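Local coordinates for putative uncharacterized protein (Campylobacter jejuni subsp. jejuni, PDB 4NPX), which is of unknown function but belongs to the DUF2018 family and folds into four helices that pack against a second copy of the chain, at residues K43-E46 with I47-G51; L79-M82 with D83-N86; D93-E96 with E97-D101. All coordinates share one frame; numbering follows the deposited sequence.

In the fold
All three interactions are local, each knitting successive turns of one helix, and they come in series along the chain. Interaction 1 closes helix 40-49, interaction 2 starts helix 81-90, and interaction 3 lies within helix 92-111, the next helix after it. Interactions 1 and 2 sit on opposite sides of the chain's centre, their own centres about 30 Å apart. The centre of interaction 3 is about 19 Å from that of interaction 1 and about 18 Å from that of interaction 2, with nearest atoms about 7 Å apart in both cases. None touches another, yet all three meet the second subunit, so the dimer contacts are spread over this all-alpha fold.

Interaction 1: K43-E46 with I47-G51; sequences KFIE and IIQNG
F44 and I48 meet through a CH-pi contact: I48 CD1 lies over one face of the F44 ring, 3.8 Å from its centroid, and comes within 3.4 Å of F44 CE1. F44 CB points away from the next turn, but with CG anti to the backbone N (chi1 167°) the ring lies where I48 CD1 can cover it. I45 CG2 rests on the amide carbon of Q49, CG2 to CD 3.8 Å, while K43 NZ reaches I47 CD1. F44, I47 and I48 pack on helix 92-111, and I48 meets its own counterpart in the second subunit.

In the backbone, I47 N, I48 N and Q49 N donate to K43 O, F44 O and I45 O. These are the last turns of helix 40-49, and N50 is the first residue to leave helical angles.

At the end of the helix E46 O accepts twice, from N50 N at 3.1 Å and from N50 ND2 at 2.8 Å, from opposite faces of the carbonyl plane; E46 O lies near the amide plane of N50. E46 OE2 reaches back to K38 in a salt bridge, and Q49 NE2 bonds to G51 O of the second subunit.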
loop_
_atom_site.group_PDB
_atom_site.type_symbol
_atom_site.label_atom_id
_atom_site.label_comp_id
_atom_site.label_asym_id
_atom_site.label_seq_id
_atom_site.Cartn_x
_atom_site.Cartn_y
_atom_site.Cartn_z
ATOM N N LYS A 43 -7.268 -6.073 13.426
ATOM C CA LYS A 43 -8.262 -5.033 13.340
ATOM C C LYS A 43 -8.264 -4.334 11.941
ATOM O O LYS A 43 -9.327 -4.051 11.364
ATOM C CB LYS A 43 -8.042 -4.047 14.449
ATOM C CG LYS A 43 -9.201 -3.086 14.692
ATOM C CD LYS A 43 -8.824 -2.169 15.850
ATOM C CE LYS A 43 -9.902 -1.168 16.207
ATOM N NZ LYS A 43 -10.208 -0.305 15.054
ATOM N N PHE A 44 -7.086 -4.093 11.369
ATOM C CA PHE A 44 -7.050 -3.471 10.022
ATOM C C PHE A 44 -7.720 -4.330 8.997
ATOM O O PHE A 44 -8.451 -3.858 8.129
ATOM C CB PHE A 44 -5.609 -3.210 9.619
ATOM C CG PHE A 44 -5.439 -2.875 8.182
ATOM C CD1 PHE A 44 -5.734 -1.609 7.735
ATOM C CD2 PHE A 44 -4.934 -3.802 7.318
ATOM C CE1 PHE A 44 -5.542 -1.286 6.409
ATOM C CE2 PHE A 44 -4.722 -3.481 5.976
ATOM C CZ PHE A 44 -5.030 -2.209 5.560
ATOM N N ILE A 45 -7.446 -5.617 9.047
ATOM C CA ILE A 45 -8.057 -6.550 8.063
ATOM C C ILE A 45 -9.591 -6.541 8.162
ATOM O O ILE A 45 -10.300 -6.537 7.124
ATOM C CB ILE A 45 -7.554 -7.954 8.265
ATOM C CG1 ILE A 45 -6.028 -8.025 8.136
ATOM C CG2 ILE A 45 -8.257 -8.879 7.254
ATOM C CD1 ILE A 45 -5.555 -7.561 6.799
ATOM N N GLU A 46 -10.092 -6.581 9.398
ATOM C CA GLU A 46 -11.518 -6.504 9.657
ATOM C C GLU A 46 -12.123 -5.211 9.090
ATOM O O GLU A 46 -13.203 -5.196 8.511
ATOM C CB GLU A 46 -11.766 -6.607 11.137
ATOM C CG GLU A 46 -11.591 -8.011 11.619
ATOM C CD GLU A 46 -12.291 -8.196 12.932
ATOM O OE1 GLU A 46 -12.523 -7.160 13.597
ATOM O OE2 GLU A 46 -12.629 -9.362 13.268
ATOM N N ILE A 47 -11.410 -4.111 9.233
ATOM C CA ILE A 47 -11.806 -2.815 8.691
ATOM C C ILE A 47 -11.914 -2.819 7.174
ATOM O O ILE A 47 -12.897 -2.337 6.659
ATOM C CB ILE A 47 -10.886 -1.684 9.204
ATOM C CG1 ILE A 47 -11.251 -1.410 10.693
ATOM C CG2 ILE A 47 -11.187 -0.432 8.419
ATOM C CD1 ILE A 47 -10.208 -0.589 11.441
ATOM N N ILE A 48 -10.895 -3.402 6.485
ATOM C CA ILE A 48 -10.887 -3.595 5.027
ATOM C C ILE A 48 -12.050 -4.465 4.589
ATOM O O ILE A 48 -12.870 -4.071 3.711
ATOM C CB ILE A 48 -9.522 -4.292 4.635
ATOM C CG1 ILE A 48 -8.568 -3.274 4.140
ATOM C CG2 ILE A 48 -9.694 -5.298 3.563
ATOM C CD1 ILE A 48 -8.494 -2.093 4.972
ATOM N N GLN A 49 -12.172 -5.618 5.227
ATOM C CA GLN A 49 -13.241 -6.503 4.875
ATOM C C GLN A 49 -14.635 -5.853 4.971
ATOM O O GLN A 49 -15.547 -6.269 4.256
ATOM C CB GLN A 49 -13.217 -7.810 5.730
ATOM C CG GLN A 49 -12.054 -8.798 5.455
ATOM C CD GLN A 49 -11.890 -9.853 6.570
ATOM O OE1 GLN A 49 -12.173 -9.598 7.793
ATOM N NE2 GLN A 49 -11.417 -11.041 6.181
ATOM N N ASN A 50 -14.830 -4.920 5.913
ATOM C CA ASN A 50 -16.132 -4.308 6.149
ATOM C C ASN A 50 -16.305 -2.906 5.643
ATOM O O ASN A 50 -17.337 -2.240 5.879
ATOM C CB ASN A 50 -16.454 -4.420 7.644
ATOM C CG ASN A 50 -16.666 -5.870 8.038
ATOM O OD1 ASN A 50 -17.741 -6.453 7.730
ATOM N ND2 ASN A 50 -15.634 -6.498 8.655
ATOM N N GLY A 51 -15.351 -2.486 4.861
ATOM C CA GLY A 51 -15.391 -1.140 4.366
ATOM C C GLY A 51 -16.290 -1.025 3.194
ATOM O O GLY A 51 -16.473 -1.997 2.445
#

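Interaction 2: L79-M82 with D83-N86; sequences LTEM and DVKN
T80 and D83 bond to each other in both directions. T80 N donates to D83 OD2 at 3.1 Å along a nearly straight line, 173° at the hydrogen, although it meets the oxygen from above the carboxylate plane, 46° out of it. In return D83 N donates to T80 OG1 at 3.2 Å. The hydroxyl is placed for this by its first torsion (chi1 71°), which sets OG1 between the backbone N and the carbonyl carbon.

T80 O is used as well: V84 N reaches it at 3.3 Å, and D83 N adds a weak, bent bond, so that the D83 amide is shared between two acceptors of one residue. The i to i+4 pattern that V84 begins continues with K85 N donating to E81 O and N86 N to M82 O.

L79 crosses D83 at about a right angle, its CD2 methyl lying 3.1 Å from OD2, the same carboxylate oxygen that T80 N holds. The selenomethionine M82 runs alongside N86, with M82 CG closest to the amide nitrogen ND2.

E81 bends back at chi2, bringing its carboxylate over the next turn: OE1 lies near V84 CB, and OE2 touches K85 CE at 3.5 Å. The charged ends stay farther apart, E81 OE2 to K85 NZ 4.4 Å, beyond a salt bridge. K85 NZ instead pairs with D66 of the second subunit, whose carboxylate also comes close to E81 OE2, so the lysine may offset the repulsion between the two carboxylates. L79 and V84 pack on L74 of helix 53-76.

With T80 at the N-cap and D83 three residues on, each side chain binding the other's backbone N-H, the start of helix 81-90 is a capping box.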
loop_
_atom_site.group_PDB
_atom_site.type_symbol
_atom_site.label_atom_id
_atom_site.label_comp_id
_atom_site.label_asym_id
_atom_site.label_seq_id
_atom_site.Cartn_x
_atom_site.Cartn_y
_atom_site.Cartn_z
ATOM N N LEU A 79 18.226 4.062 -7.363
ATOM C CA LEU A 79 17.948 2.993 -6.386
ATOM C C LEU A 79 16.960 2.015 -7.035
ATOM O O LEU A 79 16.069 2.448 -7.809
ATOM C CB LEU A 79 17.414 3.585 -5.069
ATOM C CG LEU A 79 18.558 4.188 -4.257
ATOM C CD1 LEU A 79 18.125 5.108 -3.135
ATOM C CD2 LEU A 79 19.368 3.013 -3.725
ATOM N N THR A 80 17.091 0.736 -6.676
ATOM C CA THR A 80 16.302 -0.360 -7.259
ATOM C C THR A 80 15.414 -1.114 -6.303
ATOM O O THR A 80 15.513 -0.929 -5.105
ATOM C CB THR A 80 17.261 -1.459 -7.757
ATOM O OG1 THR A 80 17.877 -2.158 -6.648
ATOM C CG2 THR A 80 18.340 -0.839 -8.540
ATOM N N GLU A 81 14.528 -1.959 -6.858
ATOM C CA GLU A 81 13.642 -2.824 -6.053
ATOM C C GLU A 81 14.520 -3.750 -5.213
ATOM O O GLU A 81 14.159 -4.185 -4.105
ATOM C CB GLU A 81 12.657 -3.645 -6.919
ATOM C CG GLU A 81 11.718 -4.639 -6.163
ATOM C CD GLU A 81 10.827 -4.035 -5.017
ATOM O OE1 GLU A 81 10.692 -2.786 -4.826
ATOM O OE2 GLU A 81 10.226 -4.828 -4.249
HETATM N N MSE A 82 15.682 -4.117 -5.722
HETATM C CA MSE A 82 16.506 -5.032 -4.893
HETATM C C MSE A 82 17.003 -4.390 -3.604
HETATM O O MSE A 82 17.120 -5.042 -2.557
HETATM C CB MSE A 82 17.607 -5.557 -5.813
HETATM C CG MSE A 82 18.485 -6.615 -5.178
HETATM SE SE MSE A 82 19.692 -7.316 -6.598
HETATM C CE MSE A 82 18.820 -6.655 -8.265
ATOM N N ASP A 83 17.336 -3.116 -3.682
ATOM C CA ASP A 83 17.799 -2.386 -2.521
ATOM C C ASP A 83 16.643 -2.285 -1.532
ATOM O O ASP A 83 16.849 -2.280 -0.341
ATOM C CB ASP A 83 18.197 -0.964 -2.904
ATOM C CG ASP A 83 19.301 -0.926 -3.875
ATOM O OD1 ASP A 83 20.109 -1.862 -3.826
ATOM O OD2 ASP A 83 19.380 0.057 -4.668
ATOM N N VAL A 84 15.423 -2.139 -2.041
ATOM C CA VAL A 84 14.237 -2.057 -1.207
ATOM C C VAL A 84 14.041 -3.339 -0.399
ATOM O O VAL A 84 13.947 -3.251 0.821
ATOM C CB VAL A 84 12.970 -1.747 -2.055
ATOM C CG1 VAL A 84 11.713 -1.996 -1.251
ATOM C CG2 VAL A 84 12.976 -0.319 -2.601
ATOM N N LYS A 85 14.050 -4.513 -1.067
ATOM C CA LYS A 85 13.900 -5.855 -0.420
ATOM C C LYS A 85 15.044 -6.172 0.562
ATOM O O LYS A 85 14.819 -6.697 1.674
ATOM C CB LYS A 85 13.797 -6.956 -1.427
ATOM C CG LYS A 85 12.491 -6.885 -2.229
ATOM C CD LYS A 85 11.292 -7.229 -1.327
ATOM C CE LYS A 85 9.960 -7.484 -2.045
ATOM N NZ LYS A 85 8.833 -7.533 -1.052
ATOM N N ASN A 86 16.253 -5.790 0.215
ATOM C CA ASN A 86 17.305 -6.021 1.148
ATOM C C ASN A 86 17.186 -5.160 2.382
ATOM O O ASN A 86 17.519 -5.648 3.487
ATOM C CB ASN A 86 18.624 -5.989 0.455
ATOM C CG ASN A 86 18.833 -7.268 -0.425
ATOM O OD1 ASN A 86 18.270 -8.361 -0.162
ATOM N ND2 ASN A 86 19.598 -7.120 -1.472
#

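Interaction 3: D93-E96 with E97-D101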
loop_
_atom_site.group_PDB
_atom_site.type_symbol
_atom_site.label_atom_id
_atom_site.label_comp_id
_atom_site.label_asym_id
_atom_site.label_seq_id
_atom_site.Cartn_x
_atom_site.Cartn_y
_atom_site.Cartn_z
ATOM N N ASP A 93 12.973 -5.541 12.841
ATOM C CA ASP A 93 12.307 -4.828 13.936
ATOM C C ASP A 93 11.743 -3.492 13.507
ATOM O O ASP A 93 10.636 -3.132 13.896
ATOM C CB ASP A 93 13.286 -4.548 15.092
ATOM C CG ASP A 93 13.804 -5.806 15.740
ATOM O OD1 ASP A 93 13.544 -6.933 15.259
ATOM O OD2 ASP A 93 14.474 -5.661 16.777
ATOM N N PHE A 94 12.490 -2.750 12.704
ATOM C CA PHE A 94 11.990 -1.469 12.187
ATOM C C PHE A 94 10.723 -1.652 11.359
ATOM O O PHE A 94 9.726 -0.907 11.469
ATOM C CB PHE A 94 13.078 -0.807 11.284
ATOM C CG PHE A 94 12.672 0.533 10.780
ATOM C CD1 PHE A 94 12.905 1.635 11.545
ATOM C CD2 PHE A 94 11.987 0.694 9.573
ATOM C CE1 PHE A 94 12.492 2.876 11.138
ATOM C CE2 PHE A 94 11.572 1.932 9.169
ATOM C CZ PHE A 94 11.796 3.021 9.969
ATOM N N ILE A 95 10.788 -2.586 10.445
ATOM C CA ILE A 95 9.646 -2.892 9.608
ATOM C C ILE A 95 8.370 -3.267 10.439
ATOM O O ILE A 95 7.257 -2.777 10.170
ATOM C CB ILE A 95 10.009 -3.990 8.597
ATOM C CG1 ILE A 95 11.181 -3.585 7.650
ATOM C CG2 ILE A 95 8.748 -4.437 7.831
ATOM C CD1 ILE A 95 10.778 -2.527 6.647
ATOM N N GLU A 96 8.517 -4.143 11.434
ATOM C CA GLU A 96 7.377 -4.635 12.248
ATOM C C GLU A 96 6.709 -3.529 12.993
ATOM O O GLU A 96 5.464 -3.409 13.024
ATOM C CB GLU A 96 7.883 -5.697 13.183
ATOM C CG GLU A 96 6.811 -6.269 14.068
ATOM C CD GLU A 96 7.337 -7.361 14.971
ATOM O OE1 GLU A 96 8.502 -7.814 14.764
ATOM O OE2 GLU A 96 6.561 -7.730 15.885
ATOM N N GLU A 97 7.532 -2.643 13.539
ATOM C CA GLU A 97 7.010 -1.456 14.269
ATOM C C GLU A 97 6.213 -0.518 13.340
ATOM O O GLU A 97 5.091 -0.084 13.693
ATOM C CB GLU A 97 8.162 -0.740 14.970
ATOM C CG GLU A 97 7.803 0.605 15.613
ATOM C CD GLU A 97 6.999 0.511 16.887
ATOM O OE1 GLU A 97 6.975 -0.600 17.475
ATOM O OE2 GLU A 97 6.425 1.581 17.311
ATOM N N ARG A 98 6.798 -0.156 12.209
ATOM C CA ARG A 98 6.104 0.710 11.279
ATOM C C ARG A 98 4.865 0.010 10.671
ATOM O O ARG A 98 3.875 0.680 10.271
ATOM C CB ARG A 98 7.056 1.142 10.207
ATOM C CG ARG A 98 8.091 2.177 10.603
ATOM C CD ARG A 98 7.521 3.492 11.099
ATOM N NE ARG A 98 6.516 4.098 10.230
ATOM C CZ ARG A 98 5.771 5.134 10.578
ATOM N NH1 ARG A 98 6.006 5.796 11.746
ATOM N NH2 ARG A 98 4.857 5.578 9.720
ATOM N N GLN A 99 4.882 -1.326 10.570
ATOM C CA GLN A 99 3.753 -1.982 9.938
ATOM C C GLN A 99 2.531 -1.704 10.855
ATOM O O GLN A 99 1.434 -1.487 10.354
ATOM C CB GLN A 99 3.944 -3.447 9.697
ATOM C CG GLN A 99 4.789 -3.824 8.509
ATOM C CD GLN A 99 5.149 -5.249 8.484
ATOM O OE1 GLN A 99 5.463 -5.861 9.514
ATOM N NE2 GLN A 99 5.170 -5.816 7.296
ATOM N N ASN A 100 2.708 -1.848 12.158
ATOM C CA ASN A 100 1.617 -1.551 13.103
ATOM C C ASN A 100 1.108 -0.146 13.013
ATOM O O ASN A 100 -0.102 0.060 13.063
ATOM C CB ASN A 100 1.989 -1.886 14.503
ATOM C CG ASN A 100 2.172 -3.402 14.671
ATOM O OD1 ASN A 100 1.401 -4.243 14.104
ATOM N ND2 ASN A 100 3.219 -3.770 15.357
ATOM N N ASP A 101 1.993 0.819 12.843
ATOM C CA ASP A 101 1.575 2.183 12.724
ATOM C C ASP A 101 0.724 2.370 11.456
ATOM O O ASP A 101 -0.257 3.120 11.491
ATOM C CB ASP A 101 2.791 3.084 12.595
ATOM C CG ASP A 101 3.716 3.062 13.796
ATOM O OD1 ASP A 101 3.269 2.862 14.916
ATOM O OD2 ASP A 101 4.905 3.406 13.614
#
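E96 O accepts from N100 N at 3.3 Å, E97 N donates back to D93 O at 3.2 Å, and Q99 crosses I95 at a slant, its amide carbon against I95 CG2. The run lies in the first half of helix 92-111, in the all-helical fold of this protein, and the contacts follow the i to i+3 and i+4 spacing of an alpha helix.

At E96, the carbonyl does most of the work. Besides the bond from N100 N, its O accepts weakly from Q99 N, and Q99 OE1 comes to 3.6 Å from E96 CA.

E97 CB packs beside D93 O, the same carbonyl oxygen that its N-H binds. The side chain turns at chi2, and its carboxylate leads away from the preceding turn.

Q99 N has its main acceptor in I95 O at 2.8 Å. The two side chains sit one turn apart, I95 CG2 standing 3.7 Å from Q99 CD. With CG anti to the carbonyl carbon (chi1 -78°), Q99 also passes its CG close over I95 O. The amide NE2 finds a further, weak hydrogen bond at E61 O of the second subunit, where I68 packs against I95, R98 and Q99.

On the flank, R98 N donates to F94 O, and the R98 chain runs alongside the F94 ring, CG 4.2 Å from the ring centroid in an off-centre CH-pi contact. F94 and I95 also touch F87 of helix 81-90. Beyond the ring, R98 NH1 makes a salt bridge of charges alone with D101 OD2, which lies well outside the guanidinium plane, and D101 CB sits 4.1 Å above the centre of that plane.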